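DUF4348 domain-containing protein (Bacteroides fragilis, PDB 3SBU) is of unknown function but adopts an NTF2-like, cystatin-like fold and is probably made as a membrane-attached lipoprotein. Local coordinates at residues Q57-V60 with F61-Y65; R171-Q174 with P175-V179. All blocks are in the same frame, centred on the assembly; numbering follows the deposited sequence.

Contact 1: residues Q57-V60 with F61-Y65; sequences QRVV and FPLPY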
loop_
_atom_site.group_PDB
_atom_site.type_symbol
_atom_site.label_atom_id
_atom_site.label_comp_id
_atom_site.label_asym_id
_atom_site.label_seq_id
_atom_site.Cartn_x
_atom_site.Cartn_y
_atom_site.Cartn_z
ATOM N N GLN A 57 -24.464 5.764 -32.099
ATOM C CA GLN A 57 -24.194 5.030 -33.336
ATOM C C GLN A 57 -24.007 3.539 -33.069
ATOM O O GLN A 57 -24.255 2.743 -33.972
ATOM C CB GLN A 57 -22.939 5.579 -34.061
ATOM C CG GLN A 57 -23.045 7.025 -34.529
ATOM N N ARG A 58 -23.552 3.149 -31.860
ATOM C CA ARG A 58 -23.232 1.742 -31.590
ATOM C C ARG A 58 -24.297 1.002 -30.766
ATOM O O ARG A 58 -23.998 -0.051 -30.202
ATOM C CB ARG A 58 -21.835 1.581 -30.924
ATOM C CG ARG A 58 -20.743 2.575 -31.360
ATOM C CD ARG A 58 -20.408 2.583 -32.846
ATOM N NE ARG A 58 -19.664 1.388 -33.222
ATOM C CZ ARG A 58 -18.349 1.336 -33.379
ATOM N NH1 ARG A 58 -17.612 2.434 -33.256
ATOM N NH2 ARG A 58 -17.761 0.196 -33.688
ATOM N N VAL A 59 -25.543 1.500 -30.757
ATOM C CA VAL A 59 -26.656 0.820 -30.088
ATOM C C VAL A 59 -27.646 0.410 -31.184
ATOM O O VAL A 59 -28.058 1.260 -31.987
ATOM C CB VAL A 59 -27.311 1.653 -28.954
ATOM C CG1 VAL A 59 -28.411 0.862 -28.246
ATOM C CG2 VAL A 59 -26.275 2.119 -27.935
ATOM N N VAL A 60 -27.975 -0.896 -31.259
ATOM C CA VAL A 60 -28.942 -1.425 -32.234
ATOM C C VAL A 60 -30.332 -0.945 -31.799
ATOM O O VAL A 60 -30.681 -1.105 -30.632
ATOM C CB VAL A 60 -28.868 -2.981 -32.375
ATOM C CG1 VAL A 60 -30.065 -3.538 -33.151
ATOM C CG2 VAL A 60 -27.564 -3.420 -33.029
ATOM N N PHE A 61 -31.091 -0.314 -32.713
ATOM C CA PHE A 61 -32.433 0.186 -32.417
ATOM C C PHE A 61 -33.480 -0.404 -33.371
ATOM O O PHE A 61 -33.206 -0.461 -34.574
ATOM C CB PHE A 61 -32.486 1.726 -32.467
ATOM C CG PHE A 61 -31.760 2.416 -31.335
ATOM C CD1 PHE A 61 -32.211 2.303 -30.024
ATOM C CD2 PHE A 61 -30.637 3.200 -31.582
ATOM C CE1 PHE A 61 -31.550 2.952 -28.980
ATOM C CE2 PHE A 61 -29.971 3.844 -30.536
ATOM C CZ PHE A 61 -30.440 3.725 -29.242
ATOM N N PRO A 62 -34.692 -0.803 -32.886
ATOM C CA PRO A 62 -35.132 -0.843 -31.470
ATOM C C PRO A 62 -34.296 -1.871 -30.703
ATOM O O PRO A 62 -34.019 -2.955 -31.234
ATOM C CB PRO A 62 -36.617 -1.220 -31.570
ATOM C CG PRO A 62 -36.734 -1.980 -32.864
ATOM C CD PRO A 62 -35.719 -1.359 -33.793
ATOM N N LEU A 63 -33.816 -1.494 -29.502
ATOM C CA LEU A 63 -32.947 -2.355 -28.695
ATOM C C LEU A 63 -33.746 -3.370 -27.887
ATOM O O LEU A 63 -34.520 -2.980 -27.008
ATOM C CB LEU A 63 -32.045 -1.521 -27.762
ATOM C CG LEU A 63 -31.005 -2.286 -26.904
ATOM C CD1 LEU A 63 -29.754 -2.661 -27.722
ATOM C CD2 LEU A 63 -30.594 -1.468 -25.709
ATOM N N PRO A 64 -33.577 -4.680 -28.161
ATOM C CA PRO A 64 -34.260 -5.689 -27.330
ATOM C C PRO A 64 -33.807 -5.579 -25.868
ATOM O O PRO A 64 -32.608 -5.589 -25.602
ATOM C CB PRO A 64 -33.831 -7.027 -27.951
ATOM C CG PRO A 64 -33.237 -6.688 -29.273
ATOM C CD PRO A 64 -32.695 -5.308 -29.161
ATOM N N TYR A 65 -34.761 -5.348 -24.951
ATOM C CA TYR A 65 -34.565 -5.220 -23.505
ATOM C C TYR A 65 -35.387 -6.318 -22.807
ATOM O O TYR A 65 -36.612 -6.347 -22.955
ATOM C CB TYR A 65 -35.003 -3.807 -23.044
ATOM C CG TYR A 65 -34.397 -3.340 -21.735
ATOM C CD1 TYR A 65 -34.941 -3.726 -20.512
ATOM C CD2 TYR A 65 -33.313 -2.463 -21.719
ATOM C CE1 TYR A 65 -34.396 -3.285 -19.304
ATOM C CE2 TYR A 65 -32.773 -1.999 -20.519
ATOM C CZ TYR A 65 -33.300 -2.433 -19.312
ATOM O OH TYR A 65 -32.750 -1.990 -18.127
#

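Contact 2: residues R171-Q174 with P175-V179; sequences RIRQ and PLVFV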
loop_
_atom_site.group_PDB
_atom_site.type_symbol
_atom_site.label_atom_id
_atom_site.label_comp_id
_atom_site.label_asym_id
_atom_site.label_seq_id
_atom_site.Cartn_x
_atom_site.Cartn_y
_atom_site.Cartn_z
ATOM N N ARG A 171 -13.986 -13.200 8.440
ATOM C CA ARG A 171 -13.960 -13.893 7.150
ATOM C C ARG A 171 -12.653 -13.650 6.357
ATOM O O ARG A 171 -12.663 -13.586 5.127
ATOM C CB ARG A 171 -15.201 -13.495 6.333
ATOM C CG ARG A 171 -16.535 -13.909 6.989
ATOM C CD ARG A 171 -16.638 -15.423 7.170
ATOM N NE ARG A 171 -18.012 -15.837 7.438
ATOM C CZ ARG A 171 -18.899 -16.153 6.500
ATOM N NH1 ARG A 171 -18.559 -16.123 5.217
ATOM N NH2 ARG A 171 -20.125 -16.509 6.836
ATOM N N ILE A 172 -11.520 -13.554 7.082
ATOM C CA ILE A 172 -10.180 -13.388 6.509
ATOM C C ILE A 172 -9.299 -14.470 7.099
ATOM O O ILE A 172 -9.238 -14.602 8.319
ATOM C CB ILE A 172 -9.584 -11.962 6.723
ATOM C CG1 ILE A 172 -10.408 -10.916 5.949
ATOM C CG2 ILE A 172 -8.082 -11.910 6.307
ATOM C CD1 ILE A 172 -10.208 -9.574 6.382
ATOM N N ARG A 173 -8.615 -15.242 6.231
ATOM C CA ARG A 173 -7.712 -16.290 6.678
ATOM C C ARG A 173 -6.528 -15.643 7.394
ATOM O O ARG A 173 -6.048 -14.588 6.971
ATOM C CB ARG A 173 -7.247 -17.161 5.502
ATOM C CG ARG A 173 -6.497 -18.425 5.951
ATOM C CD ARG A 173 -5.740 -19.136 4.825
ATOM N NE ARG A 173 -4.387 -18.600 4.572
ATOM C CZ ARG A 173 -3.253 -19.089 5.093
ATOM N NH1 ARG A 173 -3.285 -20.135 5.912
ATOM N NH2 ARG A 173 -2.085 -18.515 4.820
ATOM N N GLN A 174 -6.122 -16.213 8.524
ATOM C CA GLN A 174 -5.028 -15.643 9.274
ATOM C C GLN A 174 -3.856 -16.619 9.347
ATOM O O GLN A 174 -4.010 -17.732 9.839
ATOM C CB GLN A 174 -5.487 -15.167 10.658
ATOM C CG GLN A 174 -6.044 -13.737 10.620
ATOM C CD GLN A 174 -5.017 -12.747 10.085
ATOM O OE1 GLN A 174 -3.953 -12.531 10.693
ATOM N NE2 GLN A 174 -5.274 -12.184 8.901
ATOM N N PRO A 175 -2.673 -16.225 8.823
ATOM C CA PRO A 175 -2.372 -14.936 8.170
ATOM C C PRO A 175 -2.874 -14.892 6.716
ATOM O O PRO A 175 -3.086 -15.928 6.086
ATOM C CB PRO A 175 -0.847 -14.862 8.259
ATOM C CG PRO A 175 -0.409 -16.289 8.166
ATOM C CD PRO A 175 -1.479 -17.092 8.873
ATOM N N LEU A 176 -3.112 -13.678 6.216
ATOM C CA LEU A 176 -3.564 -13.438 4.864
ATOM C C LEU A 176 -2.352 -13.414 3.909
ATOM O O LEU A 176 -1.389 -12.683 4.145
ATOM C CB LEU A 176 -4.338 -12.115 4.825
ATOM C CG LEU A 176 -4.777 -11.597 3.470
ATOM C CD1 LEU A 176 -5.786 -12.557 2.812
ATOM C CD2 LEU A 176 -5.401 -10.231 3.614
ATOM N N VAL A 177 -2.373 -14.250 2.853
ATOM C CA VAL A 177 -1.265 -14.281 1.901
ATOM C C VAL A 177 -1.289 -12.961 1.101
ATOM O O VAL A 177 -2.352 -12.507 0.669
ATOM C CB VAL A 177 -1.295 -15.549 1.002
ATOM C CG1 VAL A 177 -0.253 -15.468 -0.110
ATOM C CG2 VAL A 177 -1.064 -16.796 1.833
ATOM N N PHE A 178 -0.126 -12.311 1.004
ATOM C CA PHE A 178 0.009 -11.035 0.324
ATOM C C PHE A 178 1.109 -11.118 -0.690
ATOM O O PHE A 178 2.255 -11.456 -0.376
ATOM C CB PHE A 178 0.257 -9.891 1.323
ATOM C CG PHE A 178 0.291 -8.493 0.779
ATOM C CD1 PHE A 178 -0.699 -8.041 -0.072
ATOM C CD2 PHE A 178 1.270 -7.601 1.191
ATOM C CE1 PHE A 178 -0.675 -6.738 -0.536
ATOM C CE2 PHE A 178 1.266 -6.290 0.760
ATOM C CZ PHE A 178 0.301 -5.867 -0.099
ATOM N N VAL A 179 0.763 -10.816 -1.915
ATOM C CA VAL A 179 1.758 -10.812 -2.966
ATOM C C VAL A 179 1.928 -9.368 -3.407
ATOM O O VAL A 179 0.941 -8.665 -3.687
ATOM C CB VAL A 179 1.406 -11.767 -4.127
ATOM C CG1 VAL A 179 2.491 -11.745 -5.196
ATOM C CG2 VAL A 179 1.172 -13.192 -3.624
#

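Contact 1: residues Q57-V60 with F61-Y65
The Phe-61 ring carries CG1 of Val-59 over one face. The methyl lies 4.0 Å from the ring centroid and 27° off the normal, a CH-pi contact, with CG1 coming closest to CZ at 3.6 Å. The carbonyl carbon of Val-60 approaches the ring obliquely, while Val-59 O lies 3.3 Å from Phe-61 CD2. With CG set beside its own backbone N (chi1 -70°), Phe-61 folds its ring back along the preceding residues. Val-59 directs CG1 anti to its N, which lets this one methyl serve two partners: besides the ring it meets CD1 of Leu-63 at 3.8 Å, the two side chains crossing at about a right angle. The peptide before Pro-62 is cis, and residues Val-60 to Leu-63 form a type VIb turn with both central residues extended. This cis peptide probably helps bring Leu-63 back to Val-59 and Val-60. Val-60 O faces Leu-63 N at 3.4 Å and Leu-63 CB at 3.2 Å without a hydrogen bond, and the methyl contact from Val-59 to Leu-63 also spans the bend. The loop leads from helix 52-57 into strand 65-67. Val-59 packs on Phe-48 of helix 41-50, whereas Val-60 leans on Met-137 and Glu-139 of strand 136-143, to whose Leu-138 both Arg-58 and Val-60 are joined by backbone hydrogen bonds.

Contact 2: residues R171-Q174 with P175-V179
Between Arg-173 and Leu-176 the chain bends through a type VIb turn: the Gln-174 to Pro-175 peptide is cis, bringing their CA atoms within 3.0 Å, and both residues keep extended backbone angles. Arg-173 O stands 3.2 Å from Leu-176 N, but the angle is poor for a hydrogen bond, as is usual in turns of this type. Leu-176, the last residue of the turn, is also the first of strand 176-182. Arg-173 runs extended through chi1 and chi2 and turns at chi3 (85°), a kink that lays its guanidinium over the Pro-175 carbonyl. There Pro-175 O faces the flat of the group, 3.0 Å from NH2 and 3.3 Å from CZ, a position consistent with charge-dipole attraction, though the angles are poor for a hydrogen bond. The same NH2 also touches Val-177 CG2 at 3.6 Å. The bend at chi2 (-58°) brings Gln-174 CD to 3.9 Å from Pro-175 CA; NE2 makes a weak hydrogen bond to Leu-194 O. On the buried side Ile-172 CG2 meets Leu-176 CB at 4.0 Å, and both residues pack against Trp-199 of helix 196-201. The bend thus carries the chain from helix 165-170 into strand 176-182, which pairs with the antiparallel strand 189-194, while Pro-175 packs on Glu-69 of the second subunit.

Read from the N terminus, the two contacts come in series, neither nested nor crossing. Contact 1 closes the loop from helix 52-57 to strand 65-67, placing that strand beside and parallel to 136-143 in the six-stranded mixed sheet. Most of that sheet's strands, and helices 154-163 and 165-170, follow before contact 2 closes the loop into strand 176-182, one arm of a two-stranded ribbon. Contacts 1 and 2 lie on opposite sides of the chain's centre: the centres of contacts 1 and 2 are about 45 Å apart. The nearest atoms of contacts 1 and 2 are about 31 Å apart. Together they exemplify one solution used twice: a cis-proline bend in each helix-to-strand loop.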